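Side-chain contacts in manganese lipoxygenase (Gaeumannomyces graminis, PDB 5FX8), which oxidises linoleic and alpha-linolenic acids with molecular oxygen to 11S- and 13R-hydroperoxy fatty acids, using a manganese ion as its catalytic metal: residues T201-L206 and L248-K253; F238-R243 and R391-P396; F397-H402 and L596-P601; Q437-E442 and D465-V470. All blocks are in the same frame, centred on the assembly; numbering follows the deposited sequence.

Contact 1: T201-L206 and L248-K253; sequences TTLEAL and LPLAIK
Leu203 and Leu206 meet Leu250 through methyl groups alone. All three side chains are buried. One methyl of the strand residue, Leu250 CD1, serves both helix residues. Leu206 approaches it tip to tip, with Leu206 CD1 4.0 Å from Leu250 CD1. Leu203 comes in at a slant instead, and Leu203 CD2 lies 4.1 Å from Leu250 CD1. The two helix leucines are three positions apart, so they lie on neighbouring turns of the same helix face. The CB of Leu250 points toward the helix. Its CG is turned away from its own backbone N (chi1 -157°), which carries CD1 out to the two partners. The CB of Leu203 does not point straight at the strand, and its CD2 branch makes the approach.

Strand 246-253 belongs to an antiparallel sheet, and the short helix 203-208 lies against it. Leu250 sits in a classic beta bulge. Leu250 and Ala251 both pair with Leu237 of the neighbouring strand 235-241. That same strand contributes to the apolar cluster, since Leu203 touches Leu237 while Leu206 and Leu250 touch Tyr239.

The start of the helix is fixed by Thr202 at the N-cap. Its OG1 accepts a nearly straight bond from Ala205 N, at 2.8 Å. Leu206 N bonds to Thr202 O, also at 2.8 Å. These two bonds close the first turn, the one that presents Leu203 and Leu206 to the sheet.

Contact 2: F238-R243 and R391-P396; sequences FYLDAR and RLPHFP
Strand 235-241 of the five-stranded antiparallel sheet meets the loop before helix 396-420 through Leu240, which packs on Leu392 and Pro393. Leu240 is buried and points at the loop. Both of its methyls flank Pro393 CD. CD1 of Leu240 is the nearer to Pro393 CD, at 3.7 Å. CD2 of Leu240 also lies against the backbone, 3.6 Å from Arg391 O, and is 4.3 Å from Leu392 CD2. The CG of Leu240 is swung away from its backbone N (chi1 -172°), and this extends the fork of methyls toward the loop. Leu392 also touches Phe213 and Phe247, on two other strands of the sheet.

Arg391 offers the strand its carbonyl. Its CB points away from the strand, and its NH2 bonds to Ser233 O of the zonadhesin chain.

Near the turn that follows, Arg243 NE forms a salt bridge with Asp241 OD1 at 2.9 Å. The carboxylate uses its syn lone pair and meets the guanidinium edge nearly in plane. Arg243 NH2 also bonds to Leu198 O. Strands 235-241 and 246-253, joined by this turn, form a beta-hairpin, and the loop packs against the first of its strands.

Contact 3: F397-H402 and L596-P601; sequences FYEDAH and LSQGMP
Glu399 and Asp400, in the first turns of helix 396-420, face Gln598 in a turn of the C-terminal region. The turn has the geometry of type I'. Gln598 and Gly599 are its corner residues, both with positive phi. Met600 N closes it with a weak bond to Ser597 O at 3.1 Å. In return, Ser597 N bonds to Met600 O at 2.7 Å.

The bond between the two segments runs through water. Water 1 donates to Glu399 OE1 at 2.6 Å and to Gln598 OE1 at 2.7 Å. It therefore joins two acceptors that stand 4.4 Å apart, Glu399 OE1 and Gln598 OE1. The extended chain of Gln598 carries its amide to the helix.

The direct approach, as modelled, is not a bond. Gln598 OE1 stands 3.6 Å from Asp400 OD2, and both are oxygens. The side chains pass at a slant, with carboxylate and amide planes 30° apart. Arg589 makes a salt bridge with Asp400 OD2 and also touches Gln598. Its charge probably offsets that of the carboxylate beside the amide oxygen.

On the helix side, Glu399 uses its two oxygens for different partners. Glu399 OE2 accepts from Phe395 N, the backbone nitrogen of the N-cap residue, while Glu399 OE1 holds the water.

Contact 4: Q437-E442 and D465-V470; sequences QNWIAE and DVLTHV
Trp439 meets Val466 and Leu467 with the far corner of its indole. CH2 of Trp439 lies 3.7 Å from Val466 CG1 and 4.3 Å from Leu467 CD2. Both methyls lie beyond the CH2 corner. Leu467 CD2 sits at the edge, near the ring plane. Val466 CG1 approaches obliquely and also reaches Trp439 CZ2 at 4.2 Å. The tryptophan and the valine advance from opposite directions. Trp439 CG lies anti to the backbone N (chi1 176°), and this throws the six-membered ring out from its helix toward the other.

This is helix-to-helix packing within the mainly helical lipoxygenase domain. Helix 434-444 leans on helix 460-481, the helix that carries the manganese ligand His478 further along.

The indole is fixed at several points. Ile440 CD1, from Trp439's own helix 434-444, rests 4.2 Å above one face, off toward the rim. The indole NE1 bonds to Val300 O of helix 268-305, which also supplies the metal ligands His290 and His294. Ala303, Ala304, Val314 and Leu318 also touch the Trp439 side chain.

Contacts 1 and 4 are buried and apolar, while contacts 2 and 3 are only partly buried. Contacts 1 and 2 share one sheet, since strands 246-253 and 235-241 are neighbours in it. Leu248 N probably bonds to Tyr239 O between them. Contact 2 leads directly into contact 3: its loop runs into helix 396-420, and Pro396 packs on Met600 and Gln598. The chemistry changes on the way, from methyls in contact 2 to carboxylates, an amide and a water in contact 3. Both border the zonadhesin chain. Contact 4 does not touch the others, but its helix 460-481 packs on helix 396-420 of contact 3. The centres of contacts 3 and 4 are about 31 Å apart.

Contact 1: T201-L206 and L248-K253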
loop_
_atom_site.group_PDB
_atom_site.type_symbol
_atom_site.label_atom_id
_atom_site.label_comp_id
_atom_site.label_asym_id
_atom_site.label_seq_id
_atom_site.Cartn_x
_atom_site.Cartn_y
_atom_site.Cartn_z
ATOM N N THR A 201 31.778 27.306 7.683
ATOM C CA THR A 201 32.301 26.971 8.995
ATOM C C THR A 201 33.075 25.671 8.834
ATOM O O THR A 201 33.501 25.333 7.728
ATOM C CB THR A 201 31.155 26.972 10.034
ATOM O OG1 THR A 201 31.621 26.599 11.334
ATOM C CG2 THR A 201 29.995 26.074 9.619
ATOM N N THR A 202 33.313 24.954 9.920
ATOM C CA THR A 202 34.090 23.722 9.846
ATOM C C THR A 202 33.275 22.529 10.311
ATOM O O THR A 202 32.281 22.671 11.022
ATOM C CB THR A 202 35.340 23.788 10.706
ATOM O OG1 THR A 202 34.947 23.735 12.079
ATOM C CG2 THR A 202 36.066 25.064 10.450
ATOM N N LEU A 203 33.739 21.341 9.926
ATOM C CA LEU A 203 33.150 20.113 10.446
ATOM C C LEU A 203 33.257 20.040 11.962
ATOM O O LEU A 203 32.339 19.564 12.627
ATOM C CB LEU A 203 33.821 18.889 9.831
ATOM C CG LEU A 203 33.411 18.434 8.444
ATOM C CD1 LEU A 203 34.017 17.108 8.250
ATOM C CD2 LEU A 203 31.935 18.326 8.291
ATOM N N GLU A 204 34.377 20.479 12.530
ATOM C CA GLU A 204 34.496 20.475 13.981
ATOM C C GLU A 204 33.440 21.373 14.608
ATOM O O GLU A 204 32.736 20.964 15.533
ATOM C CB GLU A 204 35.898 20.903 14.384
ATOM C CG GLU A 204 36.983 19.878 14.012
ATOM C CD GLU A 204 37.291 19.741 12.485
ATOM O OE1 GLU A 204 37.163 20.720 11.710
ATOM O OE2 GLU A 204 37.689 18.624 12.057
ATOM N N ALA A 205 33.296 22.596 14.100
ATOM C CA ALA A 205 32.333 23.510 14.699
ATOM C C ALA A 205 30.910 23.050 14.448
ATOM O O ALA A 205 30.059 23.149 15.337
ATOM C CB ALA A 205 32.529 24.927 14.174
ATOM N N LEU A 206 30.627 22.534 13.253
ATOM C CA LEU A 206 29.288 22.022 13.004
ATOM C C LEU A 206 28.980 20.857 13.919
ATOM O O LEU A 206 27.861 20.733 14.420
ATOM C CB LEU A 206 29.139 21.612 11.552
ATOM C CG LEU A 206 29.027 22.768 10.580
ATOM C CD1 LEU A 206 29.143 22.246 9.168
ATOM C CD2 LEU A 206 27.722 23.463 10.779
ATOM N N LEU A 248 20.438 20.700 4.988
ATOM C CA LEU A 248 21.073 20.662 3.680
ATOM C C LEU A 248 22.057 19.507 3.541
ATOM O O LEU A 248 22.574 18.986 4.533
ATOM C CB LEU A 248 21.799 21.993 3.406
ATOM C CG LEU A 248 20.990 23.231 3.050
ATOM C CD1 LEU A 248 21.944 24.352 2.842
ATOM C CD2 LEU A 248 20.222 23.025 1.796
ATOM N N PRO A 249 22.345 19.090 2.314
ATOM C CA PRO A 249 23.382 18.082 2.105
ATOM C C PRO A 249 24.773 18.668 2.233
ATOM O O PRO A 249 25.041 19.802 1.834
ATOM C CB PRO A 249 23.124 17.611 0.668
ATOM C CG PRO A 249 22.553 18.757 -0.005
ATOM C CD PRO A 249 21.726 19.497 1.038
ATOM N N LEU A 250 25.667 17.870 2.808
ATOM C CA LEU A 250 27.062 18.268 2.933
ATOM C C LEU A 250 27.973 17.362 2.112
ATOM O O LEU A 250 28.603 17.836 1.172
ATOM C CB LEU A 250 27.469 18.296 4.415
ATOM C CG LEU A 250 28.669 19.181 4.753
ATOM C CD1 LEU A 250 28.690 19.611 6.206
ATOM C CD2 LEU A 250 29.949 18.490 4.434
ATOM N N ALA A 251 28.052 16.070 2.414
ATOM C CA ALA A 251 28.934 15.181 1.674
ATOM C C ALA A 251 28.302 13.801 1.556
ATOM O O ALA A 251 27.400 13.442 2.308
ATOM C CB ALA A 251 30.303 15.079 2.344
ATOM N N ILE A 252 28.795 13.027 0.597
ATOM C CA ILE A 252 28.357 11.655 0.385
ATOM C C ILE A 252 29.592 10.806 0.145
ATOM O O ILE A 252 30.380 11.101 -0.753
ATOM C CB ILE A 252 27.376 11.540 -0.798
ATOM C CG1 ILE A 252 26.109 12.345 -0.517
ATOM C CG2 ILE A 252 27.009 10.085 -1.061
ATOM C CD1 ILE A 252 25.107 12.362 -1.651
ATOM N N LYS A 253 29.764 9.756 0.936
ATOM C CA LYS A 253 30.883 8.840 0.804
ATOM C C LYS A 253 30.362 7.467 0.392
ATOM O O LYS A 253 29.511 6.898 1.080
ATOM C CB LYS A 253 31.650 8.750 2.121
ATOM C CG LYS A 253 33.037 8.221 1.979
ATOM C CD LYS A 253 33.616 7.842 3.294
ATOM C CE LYS A 253 35.039 7.438 3.124
ATOM N NZ LYS A 253 35.472 6.748 4.333
#

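Contact 2: F238-R243 and R391-P396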
loop_
_atom_site.group_PDB
_atom_site.type_symbol
_atom_site.label_atom_id
_atom_site.label_comp_id
_atom_site.label_asym_id
_atom_site.label_seq_id
_atom_site.Cartn_x
_atom_site.Cartn_y
_atom_site.Cartn_z
ATOM N N PHE A 238 24.666 15.506 6.540
ATOM C CA PHE A 238 23.789 16.641 6.349
ATOM C C PHE A 238 24.017 17.643 7.466
ATOM O O PHE A 238 24.538 17.304 8.523
ATOM C CB PHE A 238 22.355 16.198 6.307
ATOM C CG PHE A 238 22.080 15.171 5.278
ATOM C CD1 PHE A 238 22.342 13.838 5.517
ATOM C CD2 PHE A 238 21.527 15.531 4.074
ATOM C CE1 PHE A 238 22.073 12.904 4.569
ATOM C CE2 PHE A 238 21.258 14.605 3.126
ATOM C CZ PHE A 238 21.528 13.291 3.363
ATOM N N TYR A 239 23.656 18.895 7.228
ATOM C CA TYR A 239 23.845 19.892 8.265
ATOM C C TYR A 239 22.718 20.904 8.257
ATOM O O TYR A 239 22.041 21.110 7.257
ATOM C CB TYR A 239 25.190 20.619 8.145
ATOM C CG TYR A 239 25.254 21.752 7.158
ATOM C CD1 TYR A 239 25.158 21.513 5.817
ATOM C CD2 TYR A 239 25.481 23.046 7.575
ATOM C CE1 TYR A 239 25.253 22.526 4.904
ATOM C CE2 TYR A 239 25.574 24.081 6.671
ATOM C CZ TYR A 239 25.458 23.807 5.331
ATOM O OH TYR A 239 25.547 24.780 4.387
ATOM N N LEU A 240 22.508 21.527 9.402
ATOM C CA LEU A 240 21.574 22.631 9.523
ATOM C C LEU A 240 22.350 23.937 9.360
ATOM O O LEU A 240 23.255 24.222 10.146
ATOM C CB LEU A 240 20.854 22.552 10.867
ATOM C CG LEU A 240 19.695 23.516 11.089
ATOM C CD1 LEU A 240 18.732 23.503 9.924
ATOM C CD2 LEU A 240 18.984 23.125 12.355
ATOM N N ASP A 241 22.020 24.711 8.329
ATOM C CA ASP A 241 22.770 25.915 7.992
ATOM C C ASP A 241 22.206 27.116 8.723
ATOM O O ASP A 241 21.050 27.493 8.507
ATOM C CB ASP A 241 22.743 26.194 6.490
ATOM C CG ASP A 241 23.687 27.327 6.075
ATOM O OD1 ASP A 241 24.668 27.643 6.775
ATOM O OD2 ASP A 241 23.445 27.888 5.012
ATOM N N ALA A 242 23.047 27.745 9.541
ATOM C CA ALA A 242 22.644 28.978 10.201
ATOM C C ALA A 242 22.406 30.112 9.212
ATOM O O ALA A 242 21.617 31.012 9.502
ATOM C CB ALA A 242 23.689 29.392 11.229
ATOM N N ARG A 243 23.063 30.109 8.054
ATOM C CA ARG A 243 22.905 31.260 7.176
ATOM C C ARG A 243 21.517 31.325 6.579
ATOM O O ARG A 243 21.003 32.421 6.339
ATOM C CB ARG A 243 23.931 31.240 6.061
ATOM C CG ARG A 243 25.335 31.303 6.553
ATOM C CD ARG A 243 26.291 30.942 5.468
ATOM N NE ARG A 243 26.013 29.599 5.027
ATOM C CZ ARG A 243 26.543 29.036 3.960
ATOM N NH1 ARG A 243 27.389 29.712 3.215
ATOM N NH2 ARG A 243 26.223 27.788 3.659
ATOM N N ARG A 391 17.134 23.414 16.743
ATOM C CA ARG A 391 15.871 22.766 16.441
ATOM C C ARG A 391 15.713 22.745 14.932
ATOM O O ARG A 391 15.976 23.746 14.270
ATOM C CB ARG A 391 14.731 23.533 17.116
ATOM C CG ARG A 391 13.357 22.899 17.104
ATOM C CD ARG A 391 12.271 23.803 17.733
ATOM N NE ARG A 391 11.628 23.122 18.848
ATOM C CZ ARG A 391 11.830 23.462 20.107
ATOM N NH1 ARG A 391 12.610 24.499 20.357
ATOM N NH2 ARG A 391 11.265 22.794 21.106
ATOM N N LEU A 392 15.335 21.608 14.390
ATOM C CA LEU A 392 15.034 21.533 12.978
ATOM C C LEU A 392 13.852 22.432 12.650
ATOM O O LEU A 392 12.767 22.236 13.208
ATOM C CB LEU A 392 14.703 20.101 12.581
ATOM C CG LEU A 392 15.826 19.096 12.715
ATOM C CD1 LEU A 392 15.303 17.698 12.511
ATOM C CD2 LEU A 392 16.834 19.443 11.682
ATOM N N PRO A 393 13.997 23.398 11.752
ATOM C CA PRO A 393 12.847 24.251 11.432
ATOM C C PRO A 393 11.691 23.531 10.746
ATOM O O PRO A 393 10.556 23.999 10.841
ATOM C CB PRO A 393 13.460 25.347 10.544
ATOM C CG PRO A 393 14.791 24.876 10.167
ATOM C CD PRO A 393 15.253 23.944 11.221
ATOM N N HIS A 394 11.917 22.406 10.077
ATOM C CA HIS A 394 10.864 21.746 9.311
ATOM C C HIS A 394 11.088 20.248 9.349
ATOM O O HIS A 394 12.139 19.768 8.923
ATOM C CB HIS A 394 10.850 22.222 7.867
ATOM C CG HIS A 394 10.513 23.664 7.715
ATOM N ND1 HIS A 394 9.233 24.146 7.888
ATOM C CD2 HIS A 394 11.284 24.733 7.413
ATOM C CE1 HIS A 394 9.232 25.453 7.699
ATOM N NE2 HIS A 394 10.464 25.832 7.415
ATOM N N PHE A 395 10.102 19.523 9.855
ATOM C CA PHE A 395 10.140 18.065 9.945
ATOM C C PHE A 395 8.757 17.585 9.525
ATOM O O PHE A 395 7.901 17.281 10.362
ATOM C CB PHE A 395 10.519 17.622 11.357
ATOM C CG PHE A 395 10.930 16.183 11.474
ATOM C CD1 PHE A 395 10.715 15.284 10.448
ATOM C CD2 PHE A 395 11.507 15.728 12.637
ATOM C CE1 PHE A 395 11.067 13.996 10.581
ATOM C CE2 PHE A 395 11.873 14.426 12.769
ATOM C CZ PHE A 395 11.654 13.558 11.753
ATOM N N PRO A 396 8.491 17.547 8.218
ATOM C CA PRO A 396 7.116 17.293 7.767
ATOM C C PRO A 396 6.574 15.949 8.196
ATOM O O PRO A 396 5.390 15.851 8.531
ATOM C CB PRO A 396 7.235 17.413 6.246
ATOM C CG PRO A 396 8.343 18.270 6.045
ATOM C CD PRO A 396 9.340 17.975 7.103
#

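Contact 3: F397-H402 and L596-P601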
loop_
_atom_site.group_PDB
_atom_site.type_symbol
_atom_site.label_atom_id
_atom_site.label_comp_id
_atom_site.label_asym_id
_atom_site.label_seq_id
_atom_site.Cartn_x
_atom_site.Cartn_y
_atom_site.Cartn_z
ATOM N N PHE A 397 7.407 14.917 8.234
ATOM C CA PHE A 397 6.925 13.645 8.744
ATOM C C PHE A 397 6.477 13.768 10.189
ATOM O O PHE A 397 5.428 13.260 10.553
ATOM C CB PHE A 397 7.993 12.577 8.605
ATOM C CG PHE A 397 7.752 11.390 9.444
ATOM C CD1 PHE A 397 6.906 10.389 9.022
ATOM C CD2 PHE A 397 8.363 11.265 10.661
ATOM C CE1 PHE A 397 6.695 9.308 9.790
ATOM C CE2 PHE A 397 8.140 10.180 11.429
ATOM C CZ PHE A 397 7.308 9.203 10.993
ATOM N N TYR A 398 7.262 14.430 11.025
ATOM C CA TYR A 398 6.897 14.580 12.422
ATOM C C TYR A 398 5.602 15.370 12.573
ATOM O O TYR A 398 4.784 15.062 13.437
ATOM C CB TYR A 398 8.047 15.250 13.161
ATOM C CG TYR A 398 7.871 15.419 14.628
ATOM C CD1 TYR A 398 7.125 14.523 15.364
ATOM C CD2 TYR A 398 8.452 16.485 15.282
ATOM C CE1 TYR A 398 6.975 14.676 16.682
ATOM C CE2 TYR A 398 8.299 16.647 16.603
ATOM C CZ TYR A 398 7.562 15.744 17.302
ATOM O OH TYR A 398 7.391 15.899 18.644
ATOM N N GLU A 399 5.377 16.380 11.744
ATOM C CA GLU A 399 4.192 17.203 11.937
ATOM C C GLU A 399 2.938 16.469 11.487
ATOM O O GLU A 399 1.939 16.410 12.215
ATOM C CB GLU A 399 4.361 18.531 11.192
ATOM C CG GLU A 399 5.530 19.395 11.691
ATOM C CD GLU A 399 6.279 20.167 10.580
ATOM O OE1 GLU A 399 5.756 20.333 9.452
ATOM O OE2 GLU A 399 7.409 20.637 10.848
ATOM N N ASP A 400 2.983 15.886 10.290
ATOM C CA ASP A 400 1.876 15.050 9.840
ATOM C C ASP A 400 1.635 13.874 10.779
ATOM O O ASP A 400 0.485 13.573 11.114
ATOM C CB ASP A 400 2.140 14.583 8.413
ATOM C CG ASP A 400 1.836 15.658 7.414
ATOM O OD1 ASP A 400 1.278 16.661 7.869
ATOM O OD2 ASP A 400 2.115 15.537 6.201
ATOM N N ALA A 401 2.705 13.223 11.231
ATOM C CA ALA A 401 2.600 12.116 12.174
ATOM C C ALA A 401 1.983 12.562 13.493
ATOM O O ALA A 401 1.157 11.856 14.076
ATOM C CB ALA A 401 3.976 11.492 12.428
ATOM N N HIS A 402 2.398 13.709 13.991
ATOM C CA HIS A 402 1.858 14.206 15.236
ATOM C C HIS A 402 0.365 14.455 15.120
ATOM O O HIS A 402 -0.396 14.094 16.022
ATOM C CB HIS A 402 2.597 15.467 15.642
ATOM C CG HIS A 402 1.963 16.169 16.790
ATOM N ND1 HIS A 402 2.171 15.785 18.099
ATOM C CD2 HIS A 402 1.093 17.204 16.828
ATOM C CE1 HIS A 402 1.462 16.565 18.893
ATOM N NE2 HIS A 402 0.797 17.430 18.148
ATOM N N LEU A 596 7.983 26.313 -1.996
ATOM C CA LEU A 596 8.159 25.301 -0.976
ATOM C C LEU A 596 6.820 24.830 -0.437
ATOM O O LEU A 596 5.865 25.604 -0.344
ATOM C CB LEU A 596 8.988 25.829 0.162
ATOM C CG LEU A 596 10.383 26.280 -0.200
ATOM C CD1 LEU A 596 11.040 26.764 1.062
ATOM C CD2 LEU A 596 11.138 25.133 -0.773
ATOM N N SER A 597 6.763 23.546 -0.081
ATOM C CA SER A 597 5.630 22.965 0.639
ATOM C C SER A 597 6.161 22.269 1.875
ATOM O O SER A 597 6.956 21.333 1.757
ATOM C CB SER A 597 4.860 21.972 -0.226
ATOM O OG SER A 597 3.906 21.290 0.558
ATOM N N GLN A 598 5.717 22.713 3.051
ATOM C CA GLN A 598 6.326 22.316 4.323
ATOM C C GLN A 598 7.830 22.503 4.290
ATOM O O GLN A 598 8.578 21.709 4.850
ATOM C CB GLN A 598 6.017 20.870 4.689
ATOM C CG GLN A 598 4.601 20.476 4.529
ATOM C CD GLN A 598 4.419 19.003 4.734
ATOM O OE1 GLN A 598 4.030 18.563 5.810
ATOM N NE2 GLN A 598 4.708 18.222 3.700
ATOM N N GLY A 599 8.287 23.525 3.587
ATOM C CA GLY A 599 9.703 23.818 3.552
ATOM C C GLY A 599 10.488 22.980 2.584
ATOM O O GLY A 599 11.689 22.826 2.762
ATOM N N MET A 600 9.838 22.445 1.560
ATOM C CA MET A 600 10.385 21.453 0.660
ATOM C C MET A 600 10.002 21.775 -0.768
ATOM O O MET A 600 8.904 22.265 -1.018
ATOM C CB MET A 600 9.844 20.055 0.953
ATOM C CG MET A 600 10.279 19.417 2.190
ATOM S SD MET A 600 9.646 17.731 2.293
ATOM C CE MET A 600 10.536 17.317 3.722
ATOM N N PRO A 601 10.832 21.407 -1.717
ATOM C CA PRO A 601 10.505 21.662 -3.120
ATOM C C PRO A 601 9.594 20.628 -3.752
ATOM O O PRO A 601 9.522 20.550 -4.982
ATOM C CB PRO A 601 11.881 21.659 -3.796
ATOM C CG PRO A 601 12.843 21.841 -2.707
ATOM C CD PRO A 601 12.265 21.163 -1.537
HETATM O O HOH W 1 3.551 20.044 8.042
#

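Contact 4: Q437-E442 and D465-V470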
loop_
_atom_site.group_PDB
_atom_site.type_symbol
_atom_site.label_atom_id
_atom_site.label_comp_id
_atom_site.label_asym_id
_atom_site.label_seq_id
_atom_site.Cartn_x
_atom_site.Cartn_y
_atom_site.Cartn_z
ATOM N N GLN A 437 -3.979 -9.063 30.949
ATOM C CA GLN A 437 -2.739 -9.358 31.653
ATOM C C GLN A 437 -2.060 -10.589 31.085
ATOM O O GLN A 437 -0.831 -10.659 31.033
ATOM C CB GLN A 437 -3.012 -9.539 33.144
ATOM C CG GLN A 437 -3.588 -8.320 33.870
ATOM C CD GLN A 437 -2.876 -6.963 33.630
ATOM O OE1 GLN A 437 -1.659 -6.862 33.564
ATOM N NE2 GLN A 437 -3.661 -5.919 33.552
ATOM N N ASN A 438 -2.839 -11.569 30.642
ATOM C CA ASN A 438 -2.243 -12.717 29.971
ATOM C C ASN A 438 -1.616 -12.312 28.658
ATOM O O ASN A 438 -0.530 -12.771 28.329
ATOM C CB ASN A 438 -3.273 -13.807 29.733
ATOM C CG ASN A 438 -3.582 -14.554 30.967
ATOM O OD1 ASN A 438 -2.898 -14.396 31.961
ATOM N ND2 ASN A 438 -4.622 -15.364 30.934
ATOM N N TRP A 439 -2.293 -11.472 27.885
ATOM C CA TRP A 439 -1.691 -10.953 26.665
ATOM C C TRP A 439 -0.328 -10.344 26.941
ATOM O O TRP A 439 0.615 -10.556 26.180
ATOM C CB TRP A 439 -2.621 -9.926 26.039
ATOM C CG TRP A 439 -2.115 -9.257 24.860
ATOM C CD1 TRP A 439 -1.257 -9.759 23.944
ATOM C CD2 TRP A 439 -2.430 -7.935 24.435
ATOM N NE1 TRP A 439 -1.022 -8.840 22.960
ATOM C CE2 TRP A 439 -1.725 -7.703 23.240
ATOM C CE3 TRP A 439 -3.241 -6.924 24.943
ATOM C CZ2 TRP A 439 -1.808 -6.499 22.541
ATOM C CZ3 TRP A 439 -3.317 -5.731 24.256
ATOM C CH2 TRP A 439 -2.601 -5.526 23.067
ATOM N N ILE A 440 -0.200 -9.582 28.021
ATOM C CA ILE A 440 1.075 -8.916 28.261
ATOM C C ILE A 440 2.135 -9.929 28.660
ATOM O O ILE A 440 3.272 -9.889 28.178
ATOM C CB ILE A 440 0.917 -7.816 29.315
ATOM C CG1 ILE A 440 -0.226 -6.893 28.928
ATOM C CG2 ILE A 440 2.198 -7.048 29.456
ATOM C CD1 ILE A 440 -0.020 -6.221 27.643
ATOM N N ALA A 441 1.775 -10.857 29.538
ATOM C CA ALA A 441 2.715 -11.898 29.932
ATOM C C ALA A 441 3.127 -12.763 28.734
ATOM O O ALA A 441 4.295 -13.122 28.580
ATOM C CB ALA A 441 2.083 -12.731 31.044
ATOM N N GLU A 442 2.173 -13.093 27.877
ATOM C CA GLU A 442 2.417 -13.892 26.685
ATOM C C GLU A 442 3.334 -13.162 25.719
ATOM O O GLU A 442 4.208 -13.774 25.093
ATOM C CB GLU A 442 1.075 -14.213 26.024
ATOM C CG GLU A 442 1.107 -14.945 24.710
ATOM C CD GLU A 442 1.040 -16.455 24.857
ATOM O OE1 GLU A 442 0.601 -16.929 25.927
ATOM O OE2 GLU A 442 1.402 -17.171 23.885
ATOM N N ASP A 465 -1.153 3.405 24.811
ATOM C CA ASP A 465 0.072 3.483 24.018
ATOM C C ASP A 465 0.186 2.320 23.053
ATOM O O ASP A 465 0.502 2.507 21.882
ATOM C CB ASP A 465 1.290 3.493 24.915
ATOM C CG ASP A 465 1.479 4.791 25.627
ATOM O OD1 ASP A 465 0.804 5.792 25.273
ATOM O OD2 ASP A 465 2.317 4.787 26.555
ATOM N N VAL A 466 -0.054 1.114 23.543
ATOM C CA VAL A 466 0.018 -0.075 22.705
ATOM C C VAL A 466 -0.946 0.024 21.527
ATOM O O VAL A 466 -0.549 -0.129 20.364
ATOM C CB VAL A 466 -0.242 -1.325 23.563
ATOM C CG1 VAL A 466 -0.501 -2.545 22.704
ATOM C CG2 VAL A 466 0.926 -1.557 24.444
ATOM N N LEU A 467 -2.218 0.302 21.807
ATOM C CA LEU A 467 -3.221 0.360 20.750
ATOM C C LEU A 467 -2.974 1.520 19.785
ATOM O O LEU A 467 -3.185 1.384 18.571
ATOM C CB LEU A 467 -4.610 0.446 21.369
ATOM C CG LEU A 467 -4.963 -0.658 22.363
ATOM C CD1 LEU A 467 -6.383 -0.550 22.864
ATOM C CD2 LEU A 467 -4.731 -2.028 21.741
ATOM N N THR A 468 -2.505 2.655 20.297
ATOM C CA THR A 468 -2.142 3.762 19.424
ATOM C C THR A 468 -0.984 3.393 18.510
ATOM O O THR A 468 -1.006 3.689 17.313
ATOM C CB THR A 468 -1.793 4.976 20.260
ATOM O OG1 THR A 468 -2.843 5.185 21.185
ATOM C CG2 THR A 468 -1.695 6.182 19.406
ATOM N N HIS A 469 0.029 2.748 19.053
ATOM C CA HIS A 469 1.179 2.414 18.244
ATOM C C HIS A 469 0.828 1.372 17.189
ATOM O O HIS A 469 1.348 1.421 16.071
ATOM C CB HIS A 469 2.301 1.942 19.151
ATOM C CG HIS A 469 3.595 1.786 18.447
ATOM N ND1 HIS A 469 4.208 2.823 17.790
ATOM C CD2 HIS A 469 4.378 0.705 18.263
ATOM C CE1 HIS A 469 5.325 2.390 17.240
ATOM N NE2 HIS A 469 5.451 1.107 17.514
ATOM N N VAL A 470 -0.066 0.433 17.502
ATOM C CA VAL A 470 -0.430 -0.521 16.469
ATOM C C VAL A 470 -1.207 0.171 15.363
ATOM O O VAL A 470 -0.875 0.037 14.181
ATOM C CB VAL A 470 -1.207 -1.720 17.026
ATOM C CG1 VAL A 470 -1.613 -2.567 15.863
ATOM C CG2 VAL A 470 -0.351 -2.524 17.943
#